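Local coordinates for protein probable ribosomal RNA small subunit methyltransferase (Thermus thermophilus, PDB 3DMH) that methylates N2 of a specific guanosine in 16S ribosomal RNA, using S-adenosylmethionine as methyl donor, at residues L227-L240 with L293-N305. Numbering follows the deposited sequence.
Sequences LGPEGVRGRQVLDL and LTEEARFDIIVTN. With SAM (S-adenosylmethionine), chain D; GMP (guanosine), chain E.
Neighbouring parallel strands of the Rossmann-like methyltransferase sheet meet here, Val237 to Asp239 running in register with Ile301 to Val303, their short axes 4.7 Å apart. Leu238 is held by the second strand at both polar backbone atoms, its N donating to Ile301 O and its O accepting from Val303 N, and Leu240 N continues the pattern to Val303 O. The amino-terminal end of the pairing is closed by Asp300: its OD2 takes Gln236 N at 2.8 Å in a nearly straight bond (172°), on the anti side of the carboxylate, while Gln236 O receives the backbone N of both Asp300 and Ile301. Arg331 binds Asp300 OD1 and Gln236 OE1, tying the two side chains together.

On one face of the sheet Leu238 CB sits over the Phe299 ring, 3.7 Å from its centroid and 7° off the normal. With CG of Leu238 anti to its N (chi1 -180°), both methyls also reach the ring, CD1 near CZ and CD2 near CE2. A serine in place of Phe299 would probably leave Leu238 CB without its aromatic cover and open a gap toward Val259 of strand 257-262. On the other face Ile301 CD1 packs against both Val232 CG2 (3.5 Å) and Leu227 CD1 (3.7 Å), joining the sheet to the end of helix 214-227.

At the carboxyl ends Thr304 OG1 donates to Leu240 O (2.8 Å), and a water bridges Asp239 OD1, Leu240 O and Asn305 N. Just beyond, Asn305 OD1 accepts guanosine N2 at 2.9 Å, and Asp213 and Ser216 hold ND2 of the same asparagine. Cofactor and target base thus converge at the strand tips, the Asn-Pro-Pro-Phe active-site motif of N-methyltransferases beginning at Asn305.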
# COMPACT_ATOMS: atom_id res chain seq x y z
N LEU A 227 9.48 2.61 -28.38
CA LEU A 227 10.79 1.94 -28.29
C LEU A 227 10.93 0.71 -29.20
O LEU A 227 12.05 0.25 -29.43
CB LEU A 227 11.10 1.54 -26.84
CG LEU A 227 10.98 2.59 -25.73
CD1 LEU A 227 11.41 2.00 -24.40
CD2 LEU A 227 11.78 3.86 -26.03
N GLY A 228 9.82 0.17 -29.68
CA GLY A 228 9.83 -1.06 -30.47
C GLY A 228 9.81 -2.29 -29.57
O GLY A 228 10.15 -2.20 -28.39
N PRO A 229 9.40 -3.46 -30.12
CA PRO A 229 9.34 -4.73 -29.38
C PRO A 229 10.65 -5.12 -28.70
O PRO A 229 10.63 -5.78 -27.66
CB PRO A 229 8.99 -5.75 -30.47
CG PRO A 229 9.25 -5.07 -31.77
CD PRO A 229 8.95 -3.63 -31.51
N GLU A 230 11.78 -4.70 -29.28
CA GLU A 230 13.10 -5.05 -28.77
C GLU A 230 13.80 -3.94 -27.98
O GLU A 230 14.89 -4.16 -27.42
CB GLU A 230 14.01 -5.53 -29.91
CG GLU A 230 13.60 -6.86 -30.55
CD GLU A 230 13.61 -8.02 -29.56
OE1 GLU A 230 14.64 -8.22 -28.89
OE2 GLU A 230 12.58 -8.72 -29.46
N GLY A 231 13.18 -2.75 -27.91
CA GLY A 231 13.81 -1.56 -27.31
C GLY A 231 13.90 -1.61 -25.80
O GLY A 231 14.36 -0.66 -25.15
N VAL A 232 13.46 -2.73 -25.24
CA VAL A 232 13.48 -2.93 -23.80
C VAL A 232 14.45 -4.05 -23.39
O VAL A 232 14.94 -4.06 -22.27
CB VAL A 232 12.03 -3.15 -23.27
CG1 VAL A 232 11.97 -4.22 -22.23
CG2 VAL A 232 11.46 -1.83 -22.76
N ARG A 233 14.76 -4.96 -24.32
CA ARG A 233 15.66 -6.07 -24.00
C ARG A 233 17.01 -5.58 -23.48
O ARG A 233 17.62 -4.67 -24.05
CB ARG A 233 15.84 -6.99 -25.22
CG ARG A 233 16.57 -8.30 -24.89
CD ARG A 233 16.50 -9.32 -26.05
NE ARG A 233 15.13 -9.66 -26.43
CZ ARG A 233 14.31 -10.42 -25.70
NH1 ARG A 233 14.69 -10.94 -24.54
NH2 ARG A 233 13.08 -10.65 -26.14
N GLY A 234 17.44 -6.18 -22.37
CA GLY A 234 18.75 -5.88 -21.78
C GLY A 234 18.85 -4.56 -21.04
O GLY A 234 19.93 -4.23 -20.53
N ARG A 235 17.76 -3.80 -21.01
CA ARG A 235 17.71 -2.50 -20.33
C ARG A 235 17.33 -2.68 -18.87
O ARG A 235 16.58 -3.59 -18.51
CB ARG A 235 16.70 -1.54 -21.00
CG ARG A 235 16.90 -1.31 -22.50
CD ARG A 235 18.19 -0.61 -22.83
NE ARG A 235 18.38 -0.50 -24.27
CZ ARG A 235 17.96 0.52 -25.01
NH1 ARG A 235 17.33 1.55 -24.44
NH2 ARG A 235 18.19 0.52 -26.32
N GLN A 236 17.84 -1.79 -18.03
CA GLN A 236 17.48 -1.74 -16.61
C GLN A 236 16.25 -0.86 -16.42
O GLN A 236 16.25 0.31 -16.79
CB GLN A 236 18.67 -1.23 -15.78
CG GLN A 236 19.80 -2.25 -15.73
CD GLN A 236 21.08 -1.67 -15.17
OE1 GLN A 236 21.28 -0.46 -15.15
NE2 GLN A 236 21.98 -2.55 -14.73
N VAL A 237 15.19 -1.47 -15.88
CA VAL A 237 13.89 -0.80 -15.75
C VAL A 237 13.54 -0.71 -14.28
O VAL A 237 13.72 -1.68 -13.54
CB VAL A 237 12.78 -1.60 -16.48
CG1 VAL A 237 11.39 -1.02 -16.18
CG2 VAL A 237 13.03 -1.61 -17.98
N LEU A 238 13.06 0.46 -13.84
CA LEU A 238 12.47 0.61 -12.52
C LEU A 238 10.98 0.84 -12.71
O LEU A 238 10.60 1.72 -13.48
CB LEU A 238 13.05 1.82 -11.79
CG LEU A 238 12.52 2.10 -10.38
CD1 LEU A 238 12.88 0.98 -9.42
CD2 LEU A 238 13.16 3.40 -9.89
N ASP A 239 10.16 0.04 -12.01
CA ASP A 239 8.70 0.17 -12.04
C ASP A 239 8.31 0.77 -10.70
O ASP A 239 8.39 0.09 -9.66
CB ASP A 239 8.06 -1.21 -12.26
CG ASP A 239 6.54 -1.17 -12.35
OD1 ASP A 239 5.92 -0.12 -12.12
OD2 ASP A 239 5.98 -2.25 -12.63
N LEU A 240 7.92 2.06 -10.71
CA LEU A 240 7.56 2.76 -9.47
C LEU A 240 6.12 2.45 -9.11
O LEU A 240 5.17 2.90 -9.80
CB LEU A 240 7.74 4.28 -9.63
CG LEU A 240 9.16 4.80 -9.77
CD1 LEU A 240 9.18 6.24 -10.25
CD2 LEU A 240 9.90 4.70 -8.43
N LEU A 293 16.57 1.12 -2.57
CA LEU A 293 17.67 1.10 -3.54
C LEU A 293 18.94 1.66 -2.94
O LEU A 293 18.90 2.43 -1.97
CB LEU A 293 17.32 1.88 -4.81
CG LEU A 293 16.01 1.54 -5.52
CD1 LEU A 293 15.85 2.39 -6.76
CD2 LEU A 293 15.85 0.06 -5.87
N THR A 294 20.07 1.30 -3.53
CA THR A 294 21.32 1.93 -3.14
C THR A 294 21.27 3.37 -3.62
O THR A 294 20.49 3.71 -4.53
CB THR A 294 22.54 1.24 -3.78
OG1 THR A 294 22.38 1.24 -5.21
CG2 THR A 294 22.67 -0.18 -3.28
N GLU A 295 22.09 4.23 -3.02
CA GLU A 295 22.22 5.61 -3.47
C GLU A 295 22.58 5.68 -4.96
O GLU A 295 22.08 6.54 -5.69
CB GLU A 295 23.31 6.29 -2.63
CG GLU A 295 23.42 7.79 -2.81
CD GLU A 295 24.30 8.43 -1.76
OE1 GLU A 295 24.03 8.24 -0.55
OE2 GLU A 295 25.28 9.11 -2.14
N GLU A 296 23.39 4.73 -5.41
CA GLU A 296 23.99 4.77 -6.75
C GLU A 296 23.14 4.20 -7.90
O GLU A 296 23.43 4.47 -9.07
CB GLU A 296 25.38 4.10 -6.76
CG GLU A 296 25.41 2.65 -6.25
CD GLU A 296 25.73 2.55 -4.75
OE1 GLU A 296 25.39 3.48 -3.99
OE2 GLU A 296 26.30 1.52 -4.33
N ALA A 297 22.10 3.42 -7.57
CA ALA A 297 21.36 2.70 -8.61
C ALA A 297 20.75 3.66 -9.63
O ALA A 297 20.08 4.62 -9.26
CB ALA A 297 20.28 1.82 -8.00
N ARG A 298 21.01 3.39 -10.91
CA ARG A 298 20.41 4.15 -12.02
C ARG A 298 19.78 3.21 -13.06
O ARG A 298 20.03 2.00 -13.06
CB ARG A 298 21.44 5.05 -12.70
CG ARG A 298 22.14 6.04 -11.80
CD ARG A 298 21.21 7.14 -11.33
NE ARG A 298 21.94 8.12 -10.52
CZ ARG A 298 22.03 8.09 -9.20
NH1 ARG A 298 21.44 7.12 -8.50
NH2 ARG A 298 22.73 9.03 -8.56
N PHE A 299 18.94 3.77 -13.92
CA PHE A 299 18.15 2.95 -14.83
C PHE A 299 18.10 3.57 -16.21
O PHE A 299 18.34 4.77 -16.37
CB PHE A 299 16.73 2.76 -14.25
CG PHE A 299 16.72 2.09 -12.91
CD1 PHE A 299 16.61 0.71 -12.81
CD2 PHE A 299 16.90 2.83 -11.73
CE1 PHE A 299 16.64 0.07 -11.58
CE2 PHE A 299 16.95 2.21 -10.48
CZ PHE A 299 16.81 0.82 -10.40
N ASP A 300 17.78 2.73 -17.20
CA ASP A 300 17.60 3.14 -18.58
C ASP A 300 16.15 3.55 -18.86
O ASP A 300 15.89 4.45 -19.68
CB ASP A 300 17.98 1.99 -19.53
CG ASP A 300 19.38 1.45 -19.27
OD1 ASP A 300 20.33 2.26 -19.27
OD2 ASP A 300 19.52 0.22 -19.06
N ILE A 301 15.20 2.89 -18.21
CA ILE A 301 13.78 3.14 -18.44
C ILE A 301 13.08 3.11 -17.09
O ILE A 301 13.31 2.20 -16.30
CB ILE A 301 13.15 2.05 -19.34
CG1 ILE A 301 13.79 2.06 -20.73
CG2 ILE A 301 11.64 2.25 -19.49
CD1 ILE A 301 13.48 0.81 -21.54
N ILE A 302 12.23 4.10 -16.84
CA ILE A 302 11.42 4.11 -15.62
C ILE A 302 9.96 4.27 -16.00
O ILE A 302 9.63 5.11 -16.85
CB ILE A 302 11.87 5.21 -14.64
CG1 ILE A 302 13.31 4.90 -14.20
CG2 ILE A 302 10.91 5.28 -13.42
CD1 ILE A 302 13.88 5.84 -13.16
N VAL A 303 9.11 3.41 -15.45
CA VAL A 303 7.68 3.44 -15.81
C VAL A 303 6.88 3.60 -14.54
O VAL A 303 7.29 3.12 -13.47
CB VAL A 303 7.22 2.15 -16.55
CG1 VAL A 303 7.97 1.99 -17.87
CG2 VAL A 303 7.40 0.90 -15.66
N THR A 304 5.72 4.24 -14.65
CA THR A 304 4.84 4.31 -13.49
C THR A 304 3.40 4.60 -13.87
O THR A 304 3.14 5.39 -14.77
CB THR A 304 5.34 5.36 -12.45
OG1 THR A 304 4.54 5.25 -11.26
CG2 THR A 304 5.27 6.81 -13.00
N ASN A 305 2.51 3.89 -13.18
CA ASN A 305 1.09 4.22 -13.10
C ASN A 305 0.90 4.64 -11.63
O ASN A 305 0.67 3.77 -10.77
CB ASN A 305 0.28 2.97 -13.44
CG ASN A 305 -1.22 3.18 -13.37
OD1 ASN A 305 -1.68 4.27 -13.05
ND2 ASN A 305 -1.98 2.12 -13.66
N SAM D . 1.96 -0.71 -11.46
CA SAM D . 0.68 -1.39 -11.04
C SAM D . -0.27 -1.41 -12.22
O SAM D . 0.03 -0.69 -13.18
OXT SAM D . -1.31 -2.10 -12.16
CB SAM D . 0.01 -0.66 -9.88
CG SAM D . -0.37 0.80 -10.15
SD SAM D . -1.26 1.53 -8.74
CE SAM D . -2.15 2.90 -9.54
C5' SAM D . -0.02 2.45 -7.79
C4' SAM D . 0.84 1.54 -6.93
O4' SAM D . 1.68 2.43 -6.19
C3' SAM D . 0.08 0.66 -5.94
O3' SAM D . 0.41 -0.71 -6.08
C2' SAM D . 0.48 1.23 -4.58
O2' SAM D . 0.48 0.31 -3.51
C1' SAM D . 1.86 1.78 -4.94
N9 SAM D . 2.34 2.73 -3.95
C8 SAM D . 1.62 3.61 -3.15
N7 SAM D . 2.48 4.32 -2.39
C5 SAM D . 3.75 3.89 -2.68
C6 SAM D . 5.02 4.22 -2.19
N6 SAM D . 5.18 5.12 -1.22
N1 SAM D . 6.11 3.57 -2.74
C2 SAM D . 5.97 2.61 -3.72
N3 SAM D . 4.72 2.23 -4.18
C4 SAM D . 3.65 2.88 -3.67
C4' GMP E . -11.50 5.01 -14.25
O4' GMP E . -10.15 5.49 -14.12
C3' GMP E . -12.00 4.75 -12.84
O3' GMP E . -11.83 3.35 -12.58
C2' GMP E . -11.04 5.54 -11.96
O2' GMP E . -10.90 4.94 -10.67
C1' GMP E . -9.75 5.46 -12.75
N9 GMP E . -8.80 6.58 -12.55
C8 GMP E . -9.08 7.87 -12.27
N7 GMP E . -7.94 8.61 -12.19
C5 GMP E . -6.90 7.78 -12.45
C6 GMP E . -5.42 7.89 -12.52
O6 GMP E . -4.85 8.98 -12.34
N1 GMP E . -4.73 6.77 -12.80
C2 GMP E . -5.31 5.57 -13.02
N2 GMP E . -4.57 4.47 -13.29
N3 GMP E . -6.66 5.40 -12.96
C4 GMP E . -7.48 6.45 -12.69
O HOH W 1 3.75 1.50 -11.79